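Local coordinates for pectinesterase (Sitophilus oryzae, PDB 4PMH), which probably hydrolyses the methyl esters of pectin, releasing methanol, and so helps the rice weevil digest plant cell walls, at residues Y220-I225 with T240-A245; S165-A170 with R194-Q199; N19-A24 with Q311-E316. All coordinates share one frame; numbering follows the deposited sequence.

Interactions 1 and 2 belong to one parallel sheet of the beta-helix, in which strand 194-196 is the immediate neighbour of strand 220-223. Their centres lie 9 Å apart, and Leu195 N approaches Tyr220 O to 2.7 Å, a probable hydrogen bond. Both run toward the catalytic region. Interaction 2 includes Gln199, the probable transition-state stabiliser, and in interaction 1 the side chain of Asp224 is about 4 Å from that of Gln199 and about 8 Å from that of Asp226, the likely nucleophile. Interaction 3 joins the N-terminal region to strand 311-315 of a different sheet, its centre 21 Å from that of interaction 1 and 26 Å from that of interaction 2.

Interaction 1 of 3, residues Y220-I225 with T240-A245; sequences YIEGDI and TFYVKA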
loop_
_atom_site.group_PDB
_atom_site.type_symbol
_atom_site.label_atom_id
_atom_site.label_comp_id
_atom_site.label_asym_id
_atom_site.label_seq_id
_atom_site.Cartn_x
_atom_site.Cartn_y
_atom_site.Cartn_z
ATOM N N TYR A 220 4.984 7.816 5.676
ATOM C CA TYR A 220 4.219 7.506 6.873
ATOM C C TYR A 220 2.875 6.889 6.461
ATOM O O TYR A 220 2.120 7.476 5.674
ATOM C CB TYR A 220 3.950 8.800 7.675
ATOM C CG TYR A 220 3.047 8.610 8.877
ATOM C CD1 TYR A 220 3.566 8.185 10.107
ATOM C CD2 TYR A 220 1.669 8.831 8.789
ATOM C CE1 TYR A 220 2.743 8.012 11.210
ATOM C CE2 TYR A 220 0.835 8.646 9.893
ATOM C CZ TYR A 220 1.372 8.241 11.096
ATOM O OH TYR A 220 0.552 8.033 12.180
ATOM N N ILE A 221 2.575 5.722 7.009
ATOM C CA ILE A 221 1.409 4.974 6.631
ATOM C C ILE A 221 0.693 4.494 7.896
ATOM O O ILE A 221 1.313 3.837 8.743
ATOM C CB ILE A 221 1.787 3.740 5.754
ATOM C CG1 ILE A 221 2.686 4.152 4.587
ATOM C CG2 ILE A 221 0.536 3.028 5.249
ATOM C CD1 ILE A 221 3.353 3.000 3.890
ATOM N N GLU A 222 -0.600 4.807 8.020
ATOM C CA GLU A 222 -1.355 4.382 9.188
ATOM C C GLU A 222 -2.644 3.675 8.849
ATOM O O GLU A 222 -3.233 3.892 7.804
ATOM C CB GLU A 222 -1.638 5.550 10.170
ATOM C CG GLU A 222 -2.418 6.728 9.629
ATOM C CD GLU A 222 -2.708 7.828 10.676
ATOM O OE1 GLU A 222 -3.844 8.341 10.641
ATOM O OE2 GLU A 222 -1.830 8.189 11.508
ATOM N N GLY A 223 -3.078 2.853 9.790
ATOM C CA GLY A 223 -4.287 2.073 9.661
ATOM C C GLY A 223 -4.414 1.153 10.852
ATOM O O GLY A 223 -3.713 1.308 11.848
ATOM N N ASP A 224 -5.308 0.191 10.747
ATOM C CA ASP A 224 -5.460 -0.796 11.784
ATOM C C ASP A 224 -5.578 -2.216 11.263
ATOM O O ASP A 224 -5.048 -3.099 11.897
ATOM C CB ASP A 224 -6.614 -0.456 12.732
ATOM C CG ASP A 224 -7.931 -0.152 12.020
ATOM O OD1 ASP A 224 -8.182 -0.621 10.879
ATOM O OD2 ASP A 224 -8.746 0.574 12.647
ATOM N N ILE A 225 -6.233 -2.435 10.118
ATOM C CA ILE A 225 -6.437 -3.778 9.568
ATOM C C ILE A 225 -6.081 -3.861 8.077
ATOM O O ILE A 225 -6.644 -3.135 7.230
ATOM C CB ILE A 225 -7.905 -4.232 9.753
ATOM C CG1 ILE A 225 -8.221 -4.434 11.241
ATOM C CG2 ILE A 225 -8.215 -5.503 8.949
ATOM C CD1 ILE A 225 -7.923 -5.821 11.764
ATOM N N THR A 240 7.477 4.694 8.052
ATOM C CA THR A 240 6.890 4.456 9.353
ATOM C C THR A 240 5.492 3.907 9.154
ATOM O O THR A 240 4.716 4.484 8.386
ATOM C CB THR A 240 6.830 5.745 10.208
ATOM O OG1 THR A 240 8.161 6.204 10.479
ATOM C CG2 THR A 240 6.138 5.502 11.537
ATOM N N PHE A 241 5.189 2.809 9.841
ATOM C CA PHE A 241 3.876 2.178 9.801
ATOM C C PHE A 241 3.260 2.305 11.193
ATOM O O PHE A 241 3.853 1.829 12.185
ATOM C CB PHE A 241 3.996 0.692 9.426
ATOM C CG PHE A 241 4.672 0.443 8.103
ATOM C CD1 PHE A 241 6.053 0.352 8.025
ATOM C CD2 PHE A 241 3.928 0.304 6.935
ATOM C CE1 PHE A 241 6.684 0.135 6.800
ATOM C CE2 PHE A 241 4.545 0.104 5.713
ATOM C CZ PHE A 241 5.936 0.021 5.643
ATOM N N TYR A 242 2.089 2.937 11.281
ATOM C CA TYR A 242 1.514 3.316 12.565
ATOM C C TYR A 242 0.147 2.670 12.745
ATOM O O TYR A 242 -0.780 2.946 11.983
ATOM C CB TYR A 242 1.396 4.842 12.649
ATOM C CG TYR A 242 1.106 5.359 14.032
ATOM C CD1 TYR A 242 -0.182 5.342 14.529
ATOM C CD2 TYR A 242 2.131 5.849 14.848
ATOM C CE1 TYR A 242 -0.454 5.791 15.801
ATOM C CE2 TYR A 242 1.870 6.304 16.135
ATOM C CZ TYR A 242 0.570 6.265 16.604
ATOM O OH TYR A 242 0.256 6.726 17.864
ATOM N N VAL A 243 0.036 1.817 13.746
ATOM C CA VAL A 243 -1.191 1.100 14.030
ATOM C C VAL A 243 -2.044 1.965 14.938
ATOM O O VAL A 243 -1.690 2.202 16.082
ATOM C CB VAL A 243 -0.930 -0.226 14.730
ATOM C CG1 VAL A 243 -2.229 -1.004 14.897
ATOM C CG2 VAL A 243 0.068 -1.045 13.929
ATOM N N LYS A 244 -3.163 2.423 14.411
ATOM C CA LYS A 244 -4.038 3.322 15.128
ATOM C C LYS A 244 -4.935 2.549 16.062
ATOM O O LYS A 244 -5.279 1.403 15.809
ATOM C CB LYS A 244 -4.904 4.113 14.151
ATOM C CG LYS A 244 -4.178 5.256 13.453
ATOM C CD LYS A 244 -5.144 6.288 12.881
ATOM C CE LYS A 244 -5.813 7.136 13.955
ATOM N NZ LYS A 244 -4.986 8.260 14.479
ATOM N N ALA A 245 -5.329 3.211 17.144
ATOM C CA ALA A 245 -6.204 2.615 18.148
ATOM C C ALA A 245 -7.567 3.323 18.229
ATOM O O ALA A 245 -8.451 2.888 18.981
ATOM C CB ALA A 245 -5.503 2.642 19.503
#
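Ile221 and Phe241 form the tightly packed side of this contact, lying side by side and pointing the same way, with Ile221 CD1 3.6 Å from Phe241 CE2. Both are buried. The ring of Phe241 also meets Phe236 and Phe255 edge-to-face, and Ile221 reaches Leu195 and Phe227. Gly223 and Val243 continue the same face, glycine contributing only backbone.

Between the strands, Ile221 N binds Thr240 O at 2.8 Å, and Tyr242 N, Gly223 N and Lys244 N carry the series on to Ile221 O, Tyr242 O and Gly223 O. The last of these bonds, Lys244 N to Gly223 O, is also 2.8 Å long and extends the pairing just past the end of strand 240-243. This in-register parallel pairing joins successive turns of the right-handed parallel beta-helix found in pectin methylesterases, the strand directions differing by 19°.

The opposite face carries Tyr220, Glu222, Thr240 and Tyr242 and is partly exposed, its contacts slanting and partly polar rather than buried. CG of Tyr220 stands anti to the backbone N (chi1 175°); farther out, its ring slants past Thr240 CG2, and Tyr220 CE1 lies 3.7 Å from Tyr242 CB. Tyr220 OH sits 3.3 Å from Tyr242 CG and gives a very short bond, 2.5 Å, to Glu222 OE2, which approaches in the plane of the Tyr220 ring. Lys244, just past the strand, reaches over toward Glu222, its bent chain bringing Lys244 CD to 3.3 Å from Glu222 OE1. Lys244 NZ remains 4.0 Å from Glu222 OE1, beyond a salt bridge, though the opposite charges probably still attract. Tyr242 OH is bonded to Asp277, and beyond the strand Asp224 makes a salt bridge with Arg247.

Interaction 2 of 3, residues S165-A170 with R194-Q199; sequences SIENSA and RLLGHQ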
loop_
_atom_site.group_PDB
_atom_site.type_symbol
_atom_site.label_atom_id
_atom_site.label_comp_id
_atom_site.label_asym_id
_atom_site.label_seq_id
_atom_site.Cartn_x
_atom_site.Cartn_y
_atom_site.Cartn_z
ATOM N N SER A 165 -0.325 14.333 1.441
ATOM C CA SER A 165 -1.065 13.419 2.294
ATOM C C SER A 165 -2.311 12.931 1.560
ATOM O O SER A 165 -3.071 13.732 0.994
ATOM C CB SER A 165 -1.478 14.139 3.582
ATOM O OG SER A 165 -0.365 14.578 4.358
ATOM N N ILE A 166 -2.552 11.628 1.610
ATOM C CA ILE A 166 -3.745 11.049 1.034
ATOM C C ILE A 166 -4.477 10.307 2.128
ATOM O O ILE A 166 -3.888 9.482 2.822
ATOM C CB ILE A 166 -3.439 10.045 -0.117
ATOM C CG1 ILE A 166 -2.534 10.674 -1.192
ATOM C CG2 ILE A 166 -4.724 9.568 -0.755
ATOM C CD1 ILE A 166 -1.869 9.676 -2.115
ATOM N N GLU A 167 -5.768 10.574 2.257
ATOM C CA GLU A 167 -6.542 10.003 3.330
ATOM C C GLU A 167 -7.891 9.515 2.858
ATOM O O GLU A 167 -8.593 10.212 2.135
ATOM C CB GLU A 167 -6.767 11.058 4.429
ATOM C CG GLU A 167 -7.754 10.613 5.497
ATOM C CD GLU A 167 -7.833 11.607 6.623
ATOM O OE1 GLU A 167 -8.047 12.798 6.325
ATOM O OE2 GLU A 167 -7.657 11.188 7.788
ATOM N N ASN A 168 -8.262 8.322 3.308
ATOM C CA ASN A 168 -9.662 7.908 3.279
ATOM C C ASN A 168 -10.100 7.716 4.739
ATOM O O ASN A 168 -9.672 6.790 5.427
ATOM C CB ASN A 168 -9.843 6.656 2.426
ATOM C CG ASN A 168 -11.303 6.373 2.095
ATOM O OD1 ASN A 168 -12.218 6.750 2.844
ATOM N ND2 ASN A 168 -11.529 5.717 0.957
ATOM N N SER A 169 -10.942 8.627 5.202
ATOM C CA SER A 169 -11.182 8.819 6.627
ATOM C C SER A 169 -12.318 7.944 7.143
ATOM O O SER A 169 -12.707 8.063 8.292
ATOM C CB SER A 169 -11.471 10.289 6.930
ATOM O OG SER A 169 -12.638 10.767 6.266
ATOM N N ALA A 170 -12.831 7.054 6.312
ATOM C CA ALA A 170 -13.931 6.181 6.728
ATOM C C ALA A 170 -13.532 5.301 7.910
ATOM O O ALA A 170 -12.593 4.501 7.813
ATOM C CB ALA A 170 -14.402 5.314 5.579
ATOM N N ARG A 194 2.288 10.879 3.286
ATOM C CA ARG A 194 1.544 10.409 4.436
ATOM C C ARG A 194 0.263 9.752 3.886
ATOM O O ARG A 194 -0.487 10.387 3.146
ATOM C CB ARG A 194 1.203 11.601 5.365
ATOM C CG ARG A 194 2.405 12.392 5.910
ATOM C CD ARG A 194 2.024 13.626 6.742
ATOM N NE ARG A 194 1.137 13.306 7.867
ATOM C CZ ARG A 194 -0.155 13.656 7.991
ATOM N NH1 ARG A 194 -0.793 14.389 7.077
ATOM N NH2 ARG A 194 -0.834 13.264 9.071
ATOM N N LEU A 195 0.039 8.491 4.225
ATOM C CA LEU A 195 -1.066 7.712 3.706
ATOM C C LEU A 195 -1.911 7.274 4.910
ATOM O O LEU A 195 -1.413 6.565 5.781
ATOM C CB LEU A 195 -0.524 6.518 2.881
ATOM C CG LEU A 195 0.498 6.868 1.783
ATOM C CD1 LEU A 195 1.107 5.607 1.198
ATOM C CD2 LEU A 195 -0.153 7.707 0.691
ATOM N N LEU A 196 -3.169 7.740 4.980
ATOM C CA LEU A 196 -3.950 7.681 6.210
ATOM C C LEU A 196 -5.287 6.969 6.019
ATOM O O LEU A 196 -6.045 7.269 5.118
ATOM C CB LEU A 196 -4.234 9.090 6.751
ATOM C CG LEU A 196 -3.129 10.162 6.713
ATOM C CD1 LEU A 196 -3.683 11.517 7.132
ATOM C CD2 LEU A 196 -1.929 9.784 7.561
ATOM N N GLY A 197 -5.572 6.034 6.892
ATOM C CA GLY A 197 -6.809 5.319 6.803
ATOM C C GLY A 197 -6.945 4.429 7.997
ATOM O O GLY A 197 -6.318 4.660 9.032
ATOM N N HIS A 198 -7.777 3.412 7.846
ATOM C CA HIS A 198 -7.954 2.436 8.897
ATOM C C HIS A 198 -7.802 1.051 8.318
ATOM O O HIS A 198 -6.712 0.471 8.419
ATOM C CB HIS A 198 -9.267 2.671 9.612
ATOM C CG HIS A 198 -9.190 3.806 10.570
ATOM N ND1 HIS A 198 -9.483 5.101 10.208
ATOM C CD2 HIS A 198 -8.773 3.856 11.854
ATOM C CE1 HIS A 198 -9.263 5.900 11.234
ATOM N NE2 HIS A 198 -8.836 5.168 12.245
ATOM N N GLN A 199 -8.852 0.529 7.690
ATOM C CA GLN A 199 -8.784 -0.770 7.025
ATOM C C GLN A 199 -8.502 -0.565 5.539
ATOM O O GLN A 199 -9.219 0.173 4.892
ATOM C CB GLN A 199 -10.105 -1.516 7.217
ATOM C CG GLN A 199 -10.103 -2.951 6.743
ATOM C CD GLN A 199 -11.325 -3.743 7.226
ATOM O OE1 GLN A 199 -12.109 -3.277 8.067
ATOM N NE2 GLN A 199 -11.490 -4.938 6.695
HETATM O O HOH W 1 -9.463 3.443 5.779
HETATM O O HOH W 2 -10.226 5.785 7.771
HETATM O O HOH W 3 -11.486 1.885 7.083
#
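Ser165 and Arg194 make the one direct side-chain hydrogen bond of this contact: Arg194 NH1 donates to Ser165 OG at 2.8 Å, with the oxygen 22° out of the guanidinium plane. The bond is bent (141° at the hydrogen). The Arg194 chain bends at chi3 (56°), which sets NE; NH1 then meets the serine oxygen. Ser165 OG also bonds to Pro98 O, while Leu196 CD2 lies over one guanidinium face, toward its rim.

Backbone bonds pair the strands in parallel. Ile166 N reaches Arg194 O, Leu196 N reaches Ile166 O, and Asn168 N reaches Leu196 O at 3.0 Å.

Apolar packing divides between two faces. Ile166 CD1 meets Leu195 CD2 at 3.8 Å, side by side, both residues touching Leu181 of strand 181-183, while the extended Glu167 crosses Leu196, CB to CB at 4.0 Å, its OE1 held by Thr104.

Where the strands run out into the active-site region, water takes over. Water 2 lies 2.6 Å from His198 ND1, in the ring plane, and within bonding range of Asn168 O and Ala170 O. Water 1 accepts from His198 N at 2.7 Å. Water 3 bridges Ala170 O to the backbone N of Gln199, probably the transition-state stabiliser, as in related pectinesterases. His198 NE2 is tied to Asp246.

In the beta-helix sheet this pair lies between strand 101-105, alongside 165-168, and strand 220-223, alongside 194-196.

Interaction 3 of 3, residues N19-A24 with Q311-E316; sequences NYFTTA and QLIIKE
Phe21 and Ile313 cross at about a right angle, the CD1 methyl of Ile313 standing over one face of the phenyl ring in a CH-pi contact whose modelled separation is too short to be relied on. This is how the N-terminal region packs on the outside of the parallel beta-helix: Gln311, Ile313 and Lys315 of strand 311-315 point toward 19-24.

Ile313 has CG1 anti to the carbonyl carbon (chi1 -71°), and its extended chi2 sends CD1 onward to the ring. Tyr20 CB lies over the opposite face of the Phe21 ring, toward the rim, 3.9 Å above the plane. Gln311 approaches obliquely, its amide plane 14° from the ring plane and Gln311 NE2 4.1 Å from Phe21 CE1. The amide is fixed elsewhere, OE1 bonding to Gly266 N and Tyr26 OH.

Leu13, Leu348 and Tyr26 also touch Phe21. An alanine in place of Phe21 would probably open a gap beside Ile313 CD1 and leave Leu13 and Leu348 without the ring they touch.

Lys315 lies alongside Thr22, pointing the same way, with Lys315 NZ 4.1 Å from Thr22 CG2. Thr22 itself is the N-cap of helix 23-27, its OG1 bonded to Thr25 N. Fully extended beyond CG, Lys315 carries its ammonium past the apolar cluster to the backbone; a weak second bond goes to Ser18 O. The stronger bond runs from Lys315 NZ to Phe21 O at 2.9 Å, the nitrogen tilted 28° from the carbonyl plane.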
loop_
_atom_site.group_PDB
_atom_site.type_symbol
_atom_site.label_atom_id
_atom_site.label_comp_id
_atom_site.label_asym_id
_atom_site.label_seq_id
_atom_site.Cartn_x
_atom_site.Cartn_y
_atom_site.Cartn_z
ATOM N N ASN A 19 21.074 -12.161 2.069
ATOM C CA ASN A 19 21.724 -11.581 0.881
ATOM C C ASN A 19 20.864 -11.663 -0.397
ATOM O O ASN A 19 21.127 -10.947 -1.370
ATOM C CB ASN A 19 23.103 -12.232 0.615
ATOM C CG ASN A 19 24.094 -12.018 1.741
ATOM O OD1 ASN A 19 24.657 -12.981 2.286
ATOM N ND2 ASN A 19 24.327 -10.763 2.097
ATOM N N TYR A 20 19.843 -12.520 -0.405
ATOM C CA TYR A 20 18.952 -12.607 -1.561
ATOM C C TYR A 20 17.848 -11.551 -1.509
ATOM O O TYR A 20 17.073 -11.443 -2.457
ATOM C CB TYR A 20 18.308 -13.993 -1.693
ATOM C CG TYR A 20 19.278 -15.141 -1.526
ATOM C CD1 TYR A 20 20.572 -15.087 -2.073
ATOM C CD2 TYR A 20 18.909 -16.283 -0.813
ATOM C CE1 TYR A 20 21.466 -16.136 -1.903
ATOM C CE2 TYR A 20 19.791 -17.335 -0.643
ATOM C CZ TYR A 20 21.063 -17.266 -1.192
ATOM O OH TYR A 20 21.933 -18.330 -1.007
ATOM N N PHE A 21 17.769 -10.792 -0.413
ATOM C CA PHE A 21 16.664 -9.849 -0.210
ATOM C C PHE A 21 17.176 -8.496 0.179
ATOM O O PHE A 21 17.446 -8.223 1.347
ATOM C CB PHE A 21 15.728 -10.390 0.856
ATOM C CG PHE A 21 15.199 -11.734 0.529
ATOM C CD1 PHE A 21 14.199 -11.885 -0.418
ATOM C CD2 PHE A 21 15.738 -12.864 1.129
ATOM C CE1 PHE A 21 13.702 -13.136 -0.722
ATOM C CE2 PHE A 21 15.260 -14.121 0.820
ATOM C CZ PHE A 21 14.242 -14.260 -0.106
ATOM N N THR A 22 17.293 -7.639 -0.822
ATOM C CA THR A 22 17.873 -6.328 -0.682
ATOM C C THR A 22 17.070 -5.403 -1.605
ATOM O O THR A 22 16.314 -5.883 -2.461
ATOM C CB THR A 22 19.350 -6.328 -1.141
ATOM O OG1 THR A 22 19.399 -6.510 -2.561
ATOM C CG2 THR A 22 20.126 -7.442 -0.472
ATOM N N THR A 23 17.250 -4.094 -1.475
ATOM C CA THR A 23 16.560 -3.164 -2.371
ATOM C C THR A 23 16.863 -3.503 -3.824
ATOM O O THR A 23 15.965 -3.504 -4.665
ATOM C CB THR A 23 16.935 -1.678 -2.127
ATOM O OG1 THR A 23 18.335 -1.496 -2.408
ATOM C CG2 THR A 23 16.615 -1.238 -0.698
ATOM N N ALA A 24 18.128 -3.798 -4.112
ATOM C CA ALA A 24 18.556 -4.104 -5.473
ATOM C C ALA A 24 17.868 -5.351 -6.027
ATOM O O ALA A 24 17.558 -5.473 -7.198
ATOM C CB ALA A 24 20.069 -4.286 -5.504
ATOM N N GLN A 311 4.033 -12.678 0.282
ATOM C CA GLN A 311 5.467 -12.649 0.570
ATOM C C GLN A 311 5.824 -11.315 1.195
ATOM O O GLN A 311 5.464 -10.265 0.658
ATOM C CB GLN A 311 6.280 -12.878 -0.702
ATOM C CG GLN A 311 7.715 -13.366 -0.494
ATOM C CD GLN A 311 8.713 -12.282 -0.139
ATOM O OE1 GLN A 311 8.523 -11.105 -0.458
ATOM N NE2 GLN A 311 9.793 -12.676 0.542
ATOM N N LEU A 312 6.540 -11.379 2.324
ATOM C CA LEU A 312 6.934 -10.212 3.102
ATOM C C LEU A 312 8.215 -10.467 3.890
ATOM O O LEU A 312 8.291 -11.406 4.644
ATOM C CB LEU A 312 5.847 -9.843 4.111
ATOM C CG LEU A 312 6.192 -8.786 5.149
ATOM C CD1 LEU A 312 6.511 -7.424 4.539
ATOM C CD2 LEU A 312 5.020 -8.648 6.102
ATOM N N ILE A 313 9.192 -9.596 3.721
ATOM C CA ILE A 313 10.381 -9.582 4.554
ATOM C C ILE A 313 10.513 -8.233 5.268
ATOM O O ILE A 313 10.467 -7.179 4.632
ATOM C CB ILE A 313 11.613 -9.881 3.708
ATOM C CG1 ILE A 313 11.552 -11.357 3.300
ATOM C CG2 ILE A 313 12.903 -9.562 4.486
ATOM C CD1 ILE A 313 12.624 -11.742 2.321
ATOM N N ILE A 314 10.644 -8.280 6.594
ATOM C CA ILE A 314 10.962 -7.093 7.392
ATOM C C ILE A 314 12.398 -7.229 7.852
ATOM O O ILE A 314 12.723 -8.132 8.618
ATOM C CB ILE A 314 10.027 -6.935 8.581
ATOM C CG1 ILE A 314 8.590 -6.773 8.090
ATOM C CG2 ILE A 314 10.426 -5.722 9.416
ATOM C CD1 ILE A 314 7.543 -6.978 9.157
ATOM N N LYS A 315 13.256 -6.352 7.340
ATOM C CA LYS A 315 14.706 -6.428 7.547
ATOM C C LYS A 315 15.271 -5.140 8.155
ATOM O O LYS A 315 14.956 -4.048 7.681
ATOM C CB LYS A 315 15.379 -6.634 6.193
ATOM C CG LYS A 315 16.899 -6.665 6.218
ATOM C CD LYS A 315 17.401 -7.284 4.922
ATOM C CE LYS A 315 18.923 -7.311 4.839
ATOM N NZ LYS A 315 19.355 -7.855 3.527
ATOM N N GLU A 316 16.121 -5.271 9.183
ATOM C CA GLU A 316 16.830 -4.126 9.774
ATOM C C GLU A 316 15.908 -2.954 10.081
ATOM O O GLU A 316 16.208 -1.797 9.825
ATOM C CB GLU A 316 18.049 -3.774 8.904
ATOM C CG GLU A 316 18.987 -4.972 8.903
ATOM C CD GLU A 316 20.237 -4.825 8.081
ATOM O OE1 GLU A 316 20.427 -3.753 7.495
ATOM O OE2 GLU A 316 21.033 -5.794 8.050
#